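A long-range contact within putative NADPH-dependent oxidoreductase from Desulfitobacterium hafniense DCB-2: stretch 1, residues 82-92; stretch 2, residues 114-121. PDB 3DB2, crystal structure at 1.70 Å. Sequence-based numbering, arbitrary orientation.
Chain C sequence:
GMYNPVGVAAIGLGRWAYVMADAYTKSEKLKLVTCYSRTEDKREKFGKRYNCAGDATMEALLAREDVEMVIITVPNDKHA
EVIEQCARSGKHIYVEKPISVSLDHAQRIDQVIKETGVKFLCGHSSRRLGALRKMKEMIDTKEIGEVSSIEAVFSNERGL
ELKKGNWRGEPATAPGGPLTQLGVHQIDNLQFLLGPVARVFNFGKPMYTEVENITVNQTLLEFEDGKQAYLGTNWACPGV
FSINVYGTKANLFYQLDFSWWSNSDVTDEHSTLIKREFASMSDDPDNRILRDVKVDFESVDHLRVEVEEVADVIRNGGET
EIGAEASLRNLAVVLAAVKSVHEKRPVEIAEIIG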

ATOM      1  N   VAL C  82      34.879   7.613   9.599  1.00 23.52           N
ATOM      2  CA  VAL C  82      35.657   6.385   9.414  1.00 15.41           C
ATOM      3  C   VAL C  82      36.019   6.201   7.951  1.00 22.14           C
ATOM      4  O   VAL C  82      37.161   5.879   7.595  1.00 21.91           O
ATOM      5  CB  VAL C  82      34.896   5.178   9.952  1.00 19.92           C
ATOM      6  CG1 VAL C  82      35.653   3.911   9.623  1.00 23.33           C
ATOM      7  CG2 VAL C  82      34.687   5.304  11.452  1.00 22.67           C
ATOM      8  N   ILE C  83      35.050   6.423   7.069  1.00 17.07           N
ATOM      9  CA  ILE C  83      35.326   6.403   5.625  1.00 17.58           C
ATOM     10  C   ILE C  83      36.395   7.415   5.264  1.00 18.99           C
ATOM     11  O   ILE C  83      37.321   7.143   4.486  1.00 18.59           O
ATOM     12  CB  ILE C  83      34.037   6.642   4.799  1.00 20.97           C
ATOM     13  CG1 ILE C  83      32.988   5.547   4.977  1.00 25.61           C
ATOM     14  CG2 ILE C  83      34.361   6.825   3.333  1.00 18.15           C
ATOM     15  CD1 ILE C  83      31.557   5.961   4.583  1.00 17.01           C
ATOM     16  N   GLU C  84      36.341   8.613   5.817  1.00 19.72           N
ATOM     17  CA  GLU C  84      37.350   9.616   5.440  1.00 19.87           C
ATOM     18  C   GLU C  84      38.749   9.130   5.840  1.00 18.26           C
ATOM     19  O   GLU C  84      39.657   9.205   5.020  1.00 20.42           O
ATOM     20  CB  GLU C  84      37.021  10.953   6.073  1.00 22.84           C
ATOM     21  CG  GLU C  84      35.905  11.768   5.462  1.00 22.93           C
ATOM     22  CD  GLU C  84      35.437  12.931   6.310  1.00 29.17           C
ATOM     23  OE1 GLU C  84      35.619  12.910   7.543  1.00 29.24           O
ATOM     24  OE2 GLU C  84      34.883  13.906   5.750  1.00 31.22           O
ATOM     25  N   GLN C  85      38.896   8.631   7.068  1.00 21.82           N
ATOM     26  CA  GLN C  85      40.202   8.137   7.493  1.00 21.46           C
ATOM     27  C   GLN C  85      40.671   6.980   6.644  1.00 21.02           C
ATOM     28  O   GLN C  85      41.836   6.911   6.215  1.00 25.63           O
ATOM     29  CB  GLN C  85      40.168   7.748   8.970  1.00 23.79           C
ATOM     30  CG  GLN C  85      41.580   7.618   9.546  1.00 28.98           C
ATOM     31  CD  GLN C  85      41.676   7.098  10.949  1.00 25.19           C
ATOM     32  OE1 GLN C  85      40.692   6.803  11.626  1.00 37.11           O
ATOM     33  NE2 GLN C  85      42.899   6.968  11.447  1.00 35.26           N
ATOM     34  N   CYS C  86      39.787   6.033   6.306  1.00 22.56           N
ATOM     35  CA  CYS C  86      40.253   4.889   5.505  1.00 19.70           C
ATOM     36  C   CYS C  86      40.536   5.275   4.064  1.00 19.02           C
ATOM     37  O   CYS C  86      41.538   4.899   3.483  1.00 19.70           O
ATOM     38  CB  CYS C  86      39.223   3.761   5.543  1.00 19.83           C
ATOM     39  SG  CYS C  86      38.927   3.121   7.186  1.00 21.81           S
ATOM     40  N   ALA C  87      39.640   6.058   3.444  1.00 19.56           N
ATOM     41  CA  ALA C  87      39.858   6.445   2.058  1.00 15.61           C
ATOM     42  C   ALA C  87      41.115   7.289   1.909  1.00 17.32           C
ATOM     43  O   ALA C  87      41.836   7.177   0.901  1.00 20.25           O
ATOM     44  CB  ALA C  87      38.618   7.181   1.546  1.00 18.15           C
ATOM     45  N   ARG C  88      41.411   8.140   2.890  1.00 19.83           N
ATOM     46  CA  ARG C  88      42.627   8.953   2.748  1.00 25.72           C
ATOM     47  C   ARG C  88      43.891   8.118   2.910  1.00 25.16           C
ATOM     48  O   ARG C  88      44.959   8.606   2.509  1.00 30.68           O
ATOM     49  CB  ARG C  88      42.600  10.118   3.737  1.00 21.43           C
ATOM     50  CG  ARG C  88      41.354  10.962   3.650  1.00 32.81           C
ATOM     51  CD  ARG C  88      41.321  12.053   4.704  1.00 30.08           C
ATOM     52  NE  ARG C  88      40.430  13.118   4.213  1.00 36.51           N
ATOM     53  CZ  ARG C  88      39.679  13.941   4.925  1.00 36.58           C
ATOM     54  NH1 ARG C  88      39.676  13.871   6.252  1.00 36.18           N
ATOM     55  NH2 ARG C  88      38.935  14.841   4.286  1.00 41.42           N
ATOM     56  N   SER C  89      43.792   6.913   3.469  1.00 20.66           N
ATOM     57  CA  SER C  89      44.917   5.993   3.469  1.00 20.82           C
ATOM     58  C   SER C  89      44.883   5.043   2.282  1.00 24.06           C
ATOM     59  O   SER C  89      45.631   4.057   2.213  1.00 25.94           O
ATOM     60  CB  SER C  89      44.983   5.127   4.729  1.00 24.96           C
ATOM     61  OG  SER C  89      45.585   5.875   5.783  1.00 32.85           O
ATOM     62  N   GLY C  90      44.023   5.312   1.307  1.00 22.58           N
ATOM     63  CA  GLY C  90      44.019   4.564   0.062  1.00 20.29           C
ATOM     64  C   GLY C  90      43.218   3.285   0.120  1.00 17.82           C
ATOM     65  O   GLY C  90      43.259   2.488  -0.811  1.00 17.87           O
ATOM     66  N   LYS C  91      42.467   3.051   1.201  1.00 18.18           N
ATOM     67  CA  LYS C  91      41.661   1.825   1.236  1.00 20.70           C
ATOM     68  C   LYS C  91      40.318   1.996   0.517  1.00 15.84           C
ATOM     69  O   LYS C  91      39.664   2.999   0.706  1.00 17.66           O
ATOM     70  CB  LYS C  91      41.420   1.379   2.671  1.00 19.68           C
ATOM     71  CG  LYS C  91      42.652   1.365   3.583  1.00 20.65           C
ATOM     72  CD  LYS C  91      43.839   0.636   2.957  1.00 21.35           C
ATOM     73  CE  LYS C  91      44.894   0.358   4.040  1.00 24.47           C
ATOM     74  NZ  LYS C  91      46.028  -0.397   3.431  1.00 24.96           N
ATOM     75  N   HIS C  92      39.987   0.994  -0.279  1.00 19.68           N
ATOM     76  CA  HIS C  92      38.671   0.850  -0.907  1.00 13.53           C
ATOM     77  C   HIS C  92      37.633   0.592   0.174  1.00 16.05           C
ATOM     78  O   HIS C  92      37.904   0.036   1.243  1.00 17.35           O
ATOM     79  CB  HIS C  92      38.749  -0.232  -1.973  1.00 19.88           C
ATOM     80  CG  HIS C  92      39.849   0.045  -2.963  1.00 25.02           C
ATOM     81  ND1 HIS C  92      40.867  -0.836  -3.261  1.00 30.23           N
ATOM     82  CD2 HIS C  92      40.154   1.123  -3.699  1.00 25.58           C
ATOM     83  CE1 HIS C  92      41.692  -0.312  -4.154  1.00 25.33           C
ATOM     84  NE2 HIS C  92      41.275   0.913  -4.463  1.00 27.48           N
ATOM     85  N   LYS C 114      35.275  10.985  -4.184  1.00 25.46           N
ATOM     86  CA  LYS C 114      35.697  11.711  -5.384  1.00 29.08           C
ATOM     87  C   LYS C 114      37.180  12.057  -5.296  1.00 29.24           C
ATOM     88  O   LYS C 114      37.953  11.656  -6.173  1.00 33.98           O
ATOM     89  CB  LYS C 114      34.810  12.958  -5.547  1.00 31.31           C
ATOM     90  CG  LYS C 114      33.403  12.657  -6.046  1.00 37.92           C
ATOM     91  CD  LYS C 114      32.447  13.830  -6.115  1.00 44.03           C
ATOM     92  CE  LYS C 114      32.349  14.629  -4.832  1.00 50.25           C
ATOM     93  NZ  LYS C 114      31.407  15.791  -4.885  1.00 51.07           N
ATOM     94  N   GLU C 115      37.553  12.764  -4.238  1.00 26.29           N
ATOM     95  CA  GLU C 115      38.919  13.165  -3.959  1.00 32.08           C
ATOM     96  C   GLU C 115      39.912  12.008  -4.124  1.00 33.28           C
ATOM     97  O   GLU C 115      40.844  12.053  -4.929  1.00 38.41           O
ATOM     98  CB  GLU C 115      39.109  13.681  -2.531  1.00 28.99           C
ATOM     99  CG  GLU C 115      38.931  15.160  -2.336  1.00 38.17           C
ATOM    100  CD  GLU C 115      38.346  15.543  -0.989  1.00 40.85           C
ATOM    101  OE1 GLU C 115      38.503  14.777  -0.019  1.00 40.17           O
ATOM    102  OE2 GLU C 115      37.726  16.634  -0.893  1.00 45.36           O
ATOM    103  N   THR C 116      39.711  10.961  -3.334  1.00 28.27           N
ATOM    104  CA  THR C 116      40.696   9.875  -3.274  1.00 24.92           C
ATOM    105  C   THR C 116      40.602   8.905  -4.429  1.00 25.88           C
ATOM    106  O   THR C 116      41.600   8.260  -4.789  1.00 32.48           O
ATOM    107  CB  THR C 116      40.531   9.173  -1.917  1.00 24.55           C
ATOM    108  OG1 THR C 116      39.216   8.641  -1.822  1.00 24.22           O
ATOM    109  CG2 THR C 116      40.610  10.195  -0.772  1.00 24.08           C
ATOM    110  N   GLY C 117      39.454   8.751  -5.065  1.00 27.26           N
ATOM    111  CA  GLY C 117      39.310   7.822  -6.173  1.00 24.37           C
ATOM    112  C   GLY C 117      39.274   6.365  -5.820  1.00 22.47           C
ATOM    113  O   GLY C 117      39.398   5.492  -6.689  1.00 26.79           O
ATOM    114  N   VAL C 118      39.116   6.006  -4.547  1.00 24.11           N
ATOM    115  CA  VAL C 118      38.907   4.601  -4.168  1.00 22.68           C
ATOM    116  C   VAL C 118      37.524   4.121  -4.580  1.00 20.23           C
ATOM    117  O   VAL C 118      36.600   4.905  -4.761  1.00 22.97           O
ATOM    118  CB  VAL C 118      39.143   4.449  -2.653  1.00 20.61           C
ATOM    119  CG1 VAL C 118      40.557   4.899  -2.319  1.00 19.74           C
ATOM    120  CG2 VAL C 118      38.167   5.241  -1.832  1.00 16.05           C
ATOM    121  N   LYS C 119      37.334   2.851  -4.817  1.00 19.85           N
ATOM    122  CA  LYS C 119      36.131   2.098  -4.978  1.00 21.52           C
ATOM    123  C   LYS C 119      35.304   2.230  -3.688  1.00 20.23           C
ATOM    124  O   LYS C 119      35.800   2.232  -2.559  1.00 20.49           O
ATOM    125  CB  LYS C 119      36.363   0.624  -5.261  1.00 17.90           C
ATOM    126  CG  LYS C 119      37.244   0.370  -6.476  1.00 23.40           C
ATOM    127  CD  LYS C 119      37.024   1.405  -7.571  1.00 27.21           C
ATOM    128  CE  LYS C 119      37.635   0.876  -8.873  1.00 32.31           C
ATOM    129  NZ  LYS C 119      37.086   1.601 -10.054  1.00 39.18           N
ATOM    130  N   PHE C 120      34.007   2.333  -3.893  1.00 19.33           N
ATOM    131  CA  PHE C 120      33.042   2.516  -2.814  1.00 19.03           C
ATOM    132  C   PHE C 120      31.777   1.725  -3.117  1.00 17.32           C
ATOM    133  O   PHE C 120      31.278   1.923  -4.233  1.00 15.95           O
ATOM    134  CB  PHE C 120      32.752   3.994  -2.661  1.00 16.49           C
ATOM    135  CG  PHE C 120      31.638   4.302  -1.672  1.00 19.61           C
ATOM    136  CD1 PHE C 120      31.966   4.456  -0.331  1.00 16.64           C
ATOM    137  CD2 PHE C 120      30.310   4.438  -2.054  1.00 20.58           C
ATOM    138  CE1 PHE C 120      30.973   4.693   0.588  1.00 19.11           C
ATOM    139  CE2 PHE C 120      29.313   4.675  -1.131  1.00 17.86           C
ATOM    140  CZ  PHE C 120      29.660   4.815   0.191  1.00 18.18           C
ATOM    141  N   LEU C 121      31.297   0.980  -2.140  1.00 16.69           N
ATOM    142  CA  LEU C 121      29.951   0.387  -2.157  1.00 13.72           C
ATOM    143  C   LEU C 121      29.287   0.686  -0.819  1.00 19.24           C
ATOM    144  O   LEU C 121      29.837   0.482   0.268  1.00 16.50           O
ATOM    145  CB  LEU C 121      29.975  -1.094  -2.513  1.00 17.86           C
ATOM    146  CG  LEU C 121      28.652  -1.855  -2.591  1.00 16.80           C
ATOM    147  CD1 LEU C 121      27.794  -1.350  -3.739  1.00 14.75           C
ATOM    148  CD2 LEU C 121      28.872  -3.361  -2.749  1.00 18.87           C
TER
HETATM  149  O   HOH W   1      40.398  13.820   1.142  1.00 33.28           O
HETATM  150  O   HOH W   2      37.619  15.630   2.144  1.00 43.57           O

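The two stretches meet without a single direct hydrogen bond between them, and the 396 Å² they bury is held together mainly by van der Waals packing. Val-118 is central to it. Its CA-to-CB bond points toward stretch 1. Val-118 CG2 lies 3.9 Å from Ala-87 CB and Val-118 CG1 3.9 Å from Gly-90 O; both methyls, CG1 and CG2, come within 3.7 Å of Lys-91 O, a carbonyl that is buried here and finds no polar partner in the model. Deeper in the protein, Ile-83 CD1 reaches the edge of the Phe-120 ring, 4.2 Å from CE1, so this pair packs methyl to rim rather than across the ring face.

Thr-116 makes a mixed contact at the end of its helix. Its CG2 rests 3.7 Å from Ala-87 O and 4.2 Å from Arg-88 CA, and its OG1, hydrogen-bonded to a residue adjoining the stretches, lies 3.7 Å from Ala-87 CB. Ala-87 O is itself engaged by Gly-90 N at 2.9 Å, within the turn that closes the first helix.

His-92 lies beside the Val-118–Lys-119 backbone, with CD2 3.6 Å from Val-118 CB and 3.5 Å from Lys-119 N, both oblique to the ring. A CA-H...O contact, from His-92 CA to Lys-119 O at 3.6 Å, adds a modest polar component; the angle of 122° at the hydrogen is far from linear.

Charge enters at the exposed margin. Arg-88 NH2 and Glu-115 OE1 are 4.3 Å apart, beyond a salt bridge, but two waters span the gap. Water 1 accepts from Arg-88 NE (3.2 Å) and donates to Glu-115 OE1 (2.4 Å); water 2 accepts a weak bond from Arg-88 NH2 (2.6 Å) and donates to Glu-115 OE1 (2.5 Å).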